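Local structure of lactose Operon Repressor (Escherichia coli, 1JYE) at residues His179-Gly187 with Pro239-Met249; Ile79-Leu90 with Phe293-Asp302. The protein probably represses transcription of the lactose operon by binding operator DNA as a dimer, with a core built like the periplasmic sugar-binding proteins. The protein carries 1 engineered substitution. All coordinates share one frame; numbering follows the deposited sequence.

Contact 1: residues His179-Gly187 with Pro239-Met249; sequences HQQIALLAG and PTAMLVANDQM
H179 and T240 meet where two neighbouring strands begin. The imidazole ND1 lies 2.8 Å from T240 OG1 in a nearly straight hydrogen bond (175°), and the hydroxyl sits near the ring plane, at its edge. The T240 side chain reaches it with OG1 wedged between backbone N and carbonyl carbon. One face of the same ring rests on a methyl group: A241 CB stands 3.6 Å from the H179 ring centroid, 18° off the normal, a CH-pi contact. Edge and face are thus both engaged, and H179 NE2 is bonded to the carbonyl of L330, which fixes the ring's rotation. Water 1 joins T240 OG1 to the amide N of Q180.

Beyond this start, 182-186 and 241-244 run parallel, their axes 4.7 Å apart at 22°. The amide of A183 donates to A241 O, L243 to the carbonyl of A183, L185 to the carbonyl of L243, and A245 N to L185 O at 2.9 Å. Side chains sort onto two faces. On one, L184 and L243 lie side by side pointing the same way, with L184 CD2 3.6 Å from L243 CD1. On the other, L185 and V244 are likewise aligned; L185 CD2 packs 3.8 Å from V244 CG1, while A183 CB touches the P239 ring. After the strand, N246, at the N-cap of helix 247-259, accepts from M249 N through its OD1 at 2.8 Å.

In the four-stranded parallel sheet, 214-217 flanks 182-186 and 269-271 flanks 241-244. Helix 163-177 packs against the face bearing A241 and L243, and helix 222-234 against that of A183 and M242.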
# COMPACT_ATOMS: atom_id res chain seq x y z
N HIS A 179 -29.79 3.87 12.46
CA HIS A 179 -29.83 4.24 11.04
C HIS A 179 -30.85 3.44 10.24
O HIS A 179 -30.96 2.22 10.38
CB HIS A 179 -28.45 4.06 10.42
CG HIS A 179 -27.45 5.06 10.90
ND1 HIS A 179 -27.42 6.36 10.45
CD2 HIS A 179 -26.46 4.96 11.83
CE1 HIS A 179 -26.46 7.02 11.08
NE2 HIS A 179 -25.87 6.19 11.92
N GLN A 180 -31.59 4.15 9.38
CA GLN A 180 -32.60 3.55 8.52
C GLN A 180 -32.38 3.96 7.07
O GLN A 180 -32.81 3.26 6.15
CB GLN A 180 -34.00 3.98 8.97
CG GLN A 180 -34.37 3.54 10.38
CD GLN A 180 -34.51 2.04 10.51
OE1 GLN A 180 -33.56 1.29 10.32
NE2 GLN A 180 -35.72 1.59 10.83
N GLN A 181 -31.73 5.11 6.86
CA GLN A 181 -31.43 5.63 5.53
C GLN A 181 -29.97 5.32 5.24
O GLN A 181 -29.08 6.10 5.58
CB GLN A 181 -31.65 7.14 5.48
CG GLN A 181 -33.09 7.59 5.66
CD GLN A 181 -33.97 7.19 4.49
OE1 GLN A 181 -34.37 6.04 4.36
NE2 GLN A 181 -34.26 8.15 3.62
N ILE A 182 -29.72 4.18 4.59
CA ILE A 182 -28.36 3.74 4.32
C ILE A 182 -28.02 3.58 2.85
O ILE A 182 -28.83 3.12 2.05
CB ILE A 182 -28.12 2.40 5.05
CG1 ILE A 182 -28.37 2.59 6.55
CG2 ILE A 182 -26.70 1.90 4.78
CD1 ILE A 182 -28.36 1.32 7.35
N ALA A 183 -26.80 3.98 2.49
CA ALA A 183 -26.34 3.86 1.11
C ALA A 183 -25.16 2.90 1.09
O ALA A 183 -24.44 2.77 2.08
CB ALA A 183 -25.91 5.23 0.56
N LEU A 184 -25.00 2.21 -0.03
CA LEU A 184 -23.92 1.24 -0.19
C LEU A 184 -22.95 1.67 -1.29
O LEU A 184 -23.37 2.14 -2.35
CB LEU A 184 -24.48 -0.13 -0.57
CG LEU A 184 -25.59 -0.72 0.30
CD1 LEU A 184 -26.01 -2.08 -0.28
CD2 LEU A 184 -25.12 -0.87 1.73
N LEU A 185 -21.66 1.52 -1.03
CA LEU A 185 -20.64 1.83 -2.03
C LEU A 185 -19.81 0.56 -2.15
O LEU A 185 -18.93 0.29 -1.33
CB LEU A 185 -19.76 3.01 -1.59
CG LEU A 185 -18.59 3.31 -2.53
CD1 LEU A 185 -19.08 3.43 -3.98
CD2 LEU A 185 -17.91 4.61 -2.10
N ALA A 186 -20.12 -0.22 -3.18
CA ALA A 186 -19.46 -1.49 -3.42
C ALA A 186 -18.13 -1.37 -4.14
O ALA A 186 -17.82 -0.35 -4.76
CB ALA A 186 -20.39 -2.41 -4.22
N GLY A 187 -17.34 -2.44 -4.05
CA GLY A 187 -16.06 -2.48 -4.74
C GLY A 187 -16.38 -2.87 -6.17
O GLY A 187 -17.55 -3.09 -6.50
N PRO A 239 -27.99 9.97 2.59
CA PRO A 239 -28.24 8.95 3.61
C PRO A 239 -27.70 9.44 4.94
O PRO A 239 -27.02 10.46 5.00
CB PRO A 239 -27.44 7.76 3.08
CG PRO A 239 -26.22 8.43 2.51
CD PRO A 239 -26.83 9.61 1.75
N THR A 240 -28.03 8.74 6.02
CA THR A 240 -27.50 9.12 7.32
C THR A 240 -26.27 8.25 7.59
O THR A 240 -25.48 8.53 8.48
CB THR A 240 -28.54 8.92 8.46
OG1 THR A 240 -28.99 7.56 8.48
CG2 THR A 240 -29.73 9.85 8.26
N ALA A 241 -26.11 7.20 6.79
CA ALA A 241 -24.97 6.31 6.94
C ALA A 241 -24.60 5.62 5.63
O ALA A 241 -25.45 5.40 4.76
CB ALA A 241 -25.26 5.26 8.01
N MET A 242 -23.33 5.28 5.50
CA MET A 242 -22.83 4.61 4.31
C MET A 242 -21.96 3.41 4.67
O MET A 242 -21.14 3.48 5.58
CB MET A 242 -21.97 5.56 3.46
CG MET A 242 -22.70 6.75 2.86
SD MET A 242 -21.54 7.79 1.93
CE MET A 242 -21.31 6.82 0.45
N LEU A 243 -22.17 2.30 3.96
CA LEU A 243 -21.35 1.10 4.14
C LEU A 243 -20.45 1.15 2.91
O LEU A 243 -20.94 1.14 1.78
CB LEU A 243 -22.22 -0.16 4.12
CG LEU A 243 -22.97 -0.42 5.43
CD1 LEU A 243 -24.11 -1.40 5.19
CD2 LEU A 243 -22.00 -0.95 6.48
N VAL A 244 -19.14 1.24 3.12
CA VAL A 244 -18.19 1.33 2.01
C VAL A 244 -17.30 0.09 1.94
O VAL A 244 -16.85 -0.42 2.96
CB VAL A 244 -17.33 2.61 2.16
CG1 VAL A 244 -16.44 2.79 0.94
CG2 VAL A 244 -18.25 3.82 2.32
N ALA A 245 -17.05 -0.38 0.72
CA ALA A 245 -16.31 -1.61 0.47
C ALA A 245 -14.87 -1.72 0.96
O ALA A 245 -14.35 -2.82 1.12
CB ALA A 245 -16.39 -1.98 -1.01
N ASN A 246 -14.20 -0.59 1.16
CA ASN A 246 -12.85 -0.64 1.72
C ASN A 246 -12.50 0.70 2.32
O ASN A 246 -13.21 1.69 2.10
CB ASN A 246 -11.81 -1.16 0.70
CG ASN A 246 -11.34 -0.11 -0.30
OD1 ASN A 246 -11.97 0.92 -0.49
ND2 ASN A 246 -10.22 -0.41 -0.96
N ASP A 247 -11.43 0.75 3.10
CA ASP A 247 -11.06 1.98 3.76
C ASP A 247 -10.66 3.12 2.83
O ASP A 247 -10.96 4.27 3.10
CB ASP A 247 -9.94 1.72 4.78
CG ASP A 247 -10.41 0.86 5.94
OD1 ASP A 247 -11.65 0.72 6.13
OD2 ASP A 247 -9.56 0.32 6.67
N GLN A 248 -9.98 2.80 1.73
CA GLN A 248 -9.58 3.84 0.80
C GLN A 248 -10.79 4.49 0.14
O GLN A 248 -10.84 5.71 0.01
CB GLN A 248 -8.62 3.28 -0.24
CG GLN A 248 -7.24 3.02 0.33
CD GLN A 248 -6.42 2.10 -0.54
OE1 GLN A 248 -6.69 0.90 -0.60
NE2 GLN A 248 -5.42 2.65 -1.22
N MET A 249 -11.78 3.70 -0.28
CA MET A 249 -12.96 4.31 -0.87
C MET A 249 -13.69 5.09 0.22
O MET A 249 -14.31 6.12 -0.06
CB MET A 249 -13.89 3.25 -1.47
CG MET A 249 -13.32 2.59 -2.71
SD MET A 249 -14.56 1.65 -3.62
CE MET A 249 -14.80 0.31 -2.54
O HOH W 1 -31.45 7.01 9.23

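Contact 2: residues Ile79-Leu90 with Phe293-Asp302; sequences IVAAILSRADQL and FRLLGQTSVD. Engineered in segment 79-90: L84 (natural residue Lys).
I79 opens the contact against F293 and L296. Its CG1 is 3.7 Å from F293 CD1, approaching the ring obliquely, and its CD1 lies 3.6 Å from L296 CD2. One turn on, A82 points at the other helix, and its methyl CB comes to 3.3 Å from the carbonyl O of R294. Here G297 brings the backbones together: its CA is 4.5 Å from that of I83, the nearest pair across the segments. With no side chain on G297, its CA packs against I79 O and A82 CB, consistent with helix axes only 7.0 Å apart.

I83 follows, sending CG1 to the S300 hydroxyl, which is itself bonded to G297 O, and setting CG2 3.7 Å from V301 CG2. The engineered L84 points away from 293-302, toward V94 of its own chain and L71 of the second subunit. R86 carries the polar end. With CG anti to the backbone N (chi1 -173°) and a bend at chi2, the chain packs on V301 and crosses Q298 at a slant before NE reaches D302 OD1 at 2.6 Å, in the guanidinium plane and on the syn lone pair. Guanidinium and carboxylate planes stand at 90°, and NH2 adds a weak bond to the same oxygen, making a salt bridge that is not the coplanar two-oxygen kind. NH1 of R86 also donates to Q89 OE1, while water 2 joins the Q89 and Q298 amides. L90 ends the segment: CD2 lies over one guanidinium face, and CD1 packs 3.8 Å from V301 CG1.

The arrangement is a close helix-helix crossing at a glycine, -44°, between helix 74-89 and helix 293-308 on one flank of the parallel sheet containing 93-98 and 122-125, within a core resembling periplasmic binding proteins.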
# COMPACT_ATOMS: atom_id res chain seq x y z
N ILE A 79 -1.00 -8.91 1.94
CA ILE A 79 -1.01 -10.37 1.94
C ILE A 79 0.31 -10.94 1.43
O ILE A 79 0.90 -11.81 2.07
CB ILE A 79 -2.16 -10.90 1.06
CG1 ILE A 79 -3.50 -10.44 1.65
CG2 ILE A 79 -2.08 -12.42 0.94
CD1 ILE A 79 -4.72 -10.79 0.80
N VAL A 80 0.79 -10.44 0.30
CA VAL A 80 2.03 -10.94 -0.26
C VAL A 80 3.22 -10.65 0.65
O VAL A 80 4.15 -11.46 0.74
CB VAL A 80 2.27 -10.38 -1.68
CG1 VAL A 80 3.64 -10.80 -2.20
CG2 VAL A 80 1.19 -10.91 -2.63
N ALA A 81 3.20 -9.51 1.34
CA ALA A 81 4.28 -9.18 2.26
C ALA A 81 4.36 -10.26 3.33
O ALA A 81 5.44 -10.74 3.68
CB ALA A 81 4.03 -7.82 2.90
N ALA A 82 3.20 -10.65 3.85
CA ALA A 82 3.13 -11.67 4.89
C ALA A 82 3.58 -13.02 4.33
O ALA A 82 4.22 -13.81 5.03
CB ALA A 82 1.72 -11.77 5.43
N ILE A 83 3.22 -13.30 3.08
CA ILE A 83 3.62 -14.55 2.44
C ILE A 83 5.15 -14.60 2.35
O ILE A 83 5.76 -15.61 2.72
CB ILE A 83 3.04 -14.66 1.02
CG1 ILE A 83 1.52 -14.89 1.09
CG2 ILE A 83 3.72 -15.79 0.25
CD1 ILE A 83 0.84 -14.91 -0.26
N LEU A 84 5.75 -13.52 1.88
CA LEU A 84 7.20 -13.47 1.74
C LEU A 84 7.91 -13.58 3.08
O LEU A 84 8.95 -14.22 3.19
CB LEU A 84 7.62 -12.17 1.04
CG LEU A 84 7.10 -11.99 -0.39
CD1 LEU A 84 7.52 -10.62 -0.92
CD2 LEU A 84 7.64 -13.10 -1.28
N SER A 85 7.33 -12.96 4.11
CA SER A 85 7.93 -13.02 5.44
C SER A 85 7.93 -14.44 5.98
O SER A 85 8.96 -14.94 6.46
CB SER A 85 7.17 -12.10 6.40
OG SER A 85 7.72 -12.19 7.71
N ARG A 86 6.78 -15.11 5.90
CA ARG A 86 6.66 -16.47 6.40
C ARG A 86 7.49 -17.45 5.58
O ARG A 86 8.08 -18.39 6.12
CB ARG A 86 5.20 -16.90 6.42
CG ARG A 86 4.95 -18.25 7.09
CD ARG A 86 5.54 -18.30 8.50
NE ARG A 86 5.17 -19.52 9.20
CZ ARG A 86 5.79 -19.98 10.28
NH1 ARG A 86 6.83 -19.32 10.78
NH2 ARG A 86 5.38 -21.10 10.86
N ALA A 87 7.54 -17.24 4.27
CA ALA A 87 8.32 -18.11 3.39
C ALA A 87 9.78 -18.04 3.81
O ALA A 87 10.45 -19.07 3.93
CB ALA A 87 8.16 -17.67 1.94
N ASP A 88 10.27 -16.83 4.02
CA ASP A 88 11.65 -16.61 4.44
C ASP A 88 11.90 -17.37 5.74
O ASP A 88 12.92 -18.04 5.89
CB ASP A 88 11.90 -15.11 4.67
CG ASP A 88 13.35 -14.79 4.97
OD1 ASP A 88 13.61 -13.75 5.60
OD2 ASP A 88 14.24 -15.58 4.57
N GLN A 89 10.95 -17.26 6.66
CA GLN A 89 11.04 -17.93 7.96
C GLN A 89 11.16 -19.44 7.82
O GLN A 89 11.87 -20.09 8.58
CB GLN A 89 9.81 -17.61 8.80
CG GLN A 89 9.69 -16.17 9.27
CD GLN A 89 8.34 -15.88 9.90
OE1 GLN A 89 7.87 -16.62 10.76
NE2 GLN A 89 7.70 -14.80 9.45
N LEU A 90 10.45 -20.00 6.85
CA LEU A 90 10.46 -21.45 6.64
C LEU A 90 11.48 -21.92 5.60
O LEU A 90 11.49 -23.10 5.23
CB LEU A 90 9.05 -21.92 6.25
CG LEU A 90 7.97 -21.59 7.28
CD1 LEU A 90 6.60 -22.00 6.75
CD2 LEU A 90 8.27 -22.30 8.60
N PHE A 293 -4.73 -9.24 7.15
CA PHE A 293 -3.99 -9.70 5.98
C PHE A 293 -2.68 -10.40 6.33
O PHE A 293 -2.27 -11.32 5.64
CB PHE A 293 -3.71 -8.53 5.03
CG PHE A 293 -4.94 -7.85 4.52
CD1 PHE A 293 -5.90 -8.57 3.80
CD2 PHE A 293 -5.17 -6.50 4.77
CE1 PHE A 293 -7.05 -7.95 3.33
CE2 PHE A 293 -6.33 -5.87 4.31
CZ PHE A 293 -7.27 -6.60 3.59
N ARG A 294 -2.03 -9.95 7.40
CA ARG A 294 -0.78 -10.57 7.81
C ARG A 294 -1.04 -12.02 8.19
O ARG A 294 -0.30 -12.92 7.81
CB ARG A 294 -0.18 -9.82 9.00
CG ARG A 294 1.23 -10.28 9.36
CD ARG A 294 1.54 -10.00 10.82
NE ARG A 294 1.37 -11.18 11.66
CZ ARG A 294 0.22 -11.83 11.84
NH1 ARG A 294 -0.89 -11.42 11.25
NH2 ARG A 294 0.18 -12.90 12.62
N LEU A 295 -2.11 -12.23 8.95
CA LEU A 295 -2.47 -13.58 9.37
C LEU A 295 -2.79 -14.45 8.16
O LEU A 295 -2.36 -15.60 8.08
CB LEU A 295 -3.68 -13.54 10.31
CG LEU A 295 -4.18 -14.90 10.80
CD1 LEU A 295 -3.09 -15.60 11.59
CD2 LEU A 295 -5.43 -14.71 11.65
N LEU A 296 -3.53 -13.89 7.20
CA LEU A 296 -3.88 -14.63 6.00
C LEU A 296 -2.64 -15.06 5.21
O LEU A 296 -2.50 -16.22 4.84
CB LEU A 296 -4.78 -13.78 5.10
CG LEU A 296 -5.15 -14.40 3.75
CD1 LEU A 296 -5.93 -15.70 3.96
CD2 LEU A 296 -5.97 -13.41 2.94
N GLY A 297 -1.74 -14.11 4.96
CA GLY A 297 -0.53 -14.42 4.22
C GLY A 297 0.32 -15.45 4.94
O GLY A 297 0.79 -16.41 4.34
N GLN A 298 0.52 -15.24 6.24
CA GLN A 298 1.31 -16.16 7.04
C GLN A 298 0.70 -17.56 7.00
O GLN A 298 1.39 -18.55 6.72
CB GLN A 298 1.35 -15.67 8.49
CG GLN A 298 2.18 -16.53 9.43
CD GLN A 298 2.00 -16.11 10.88
OE1 GLN A 298 1.00 -16.44 11.51
NE2 GLN A 298 2.96 -15.36 11.40
N THR A 299 -0.59 -17.64 7.27
CA THR A 299 -1.28 -18.92 7.28
C THR A 299 -1.25 -19.62 5.92
O THR A 299 -1.13 -20.85 5.86
CB THR A 299 -2.75 -18.75 7.74
OG1 THR A 299 -2.77 -18.07 9.00
CG2 THR A 299 -3.43 -20.10 7.91
N SER A 300 -1.33 -18.86 4.84
CA SER A 300 -1.32 -19.46 3.50
C SER A 300 -0.02 -20.23 3.23
O SER A 300 -0.03 -21.26 2.56
CB SER A 300 -1.54 -18.40 2.41
OG SER A 300 -0.41 -17.55 2.26
N VAL A 301 1.10 -19.72 3.74
CA VAL A 301 2.37 -20.39 3.53
C VAL A 301 2.41 -21.69 4.32
O VAL A 301 2.77 -22.74 3.79
CB VAL A 301 3.56 -19.49 3.94
CG1 VAL A 301 4.87 -20.26 3.80
CG2 VAL A 301 3.59 -18.25 3.05
N ASP A 302 2.03 -21.62 5.60
CA ASP A 302 2.02 -22.82 6.43
C ASP A 302 1.12 -23.87 5.80
O ASP A 302 1.48 -25.04 5.72
CB ASP A 302 1.50 -22.50 7.84
CG ASP A 302 2.31 -21.43 8.55
OD1 ASP A 302 3.54 -21.37 8.32
OD2 ASP A 302 1.72 -20.66 9.33
O HOH W 2 5.08 -14.82 9.77

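How the contacts relate
The two contacts lie on opposite sides of the chain's centre, their centres 31 Å apart and their nearest atoms about 7 Å apart without touching. Contact 1 joins strands in the parallel sheet 214-217, 182-186, 241-244, 269-271; contact 2 packs helices beside the other parallel sheet, made of 93-98, 63-68, 122-125 and 145-147. Along the chain the order is 79-90, 179-187, 239-249, 293-302, so both segments of contact 1 fall between those of contact 2. The chain forms the sheet of 63-68 to 145-147 first, crosses to the sheet of 182-186 and 241-244, and comes back with helix 293-308. This exchange fits the two-subdomain core of periplasmic-binding-protein relatives.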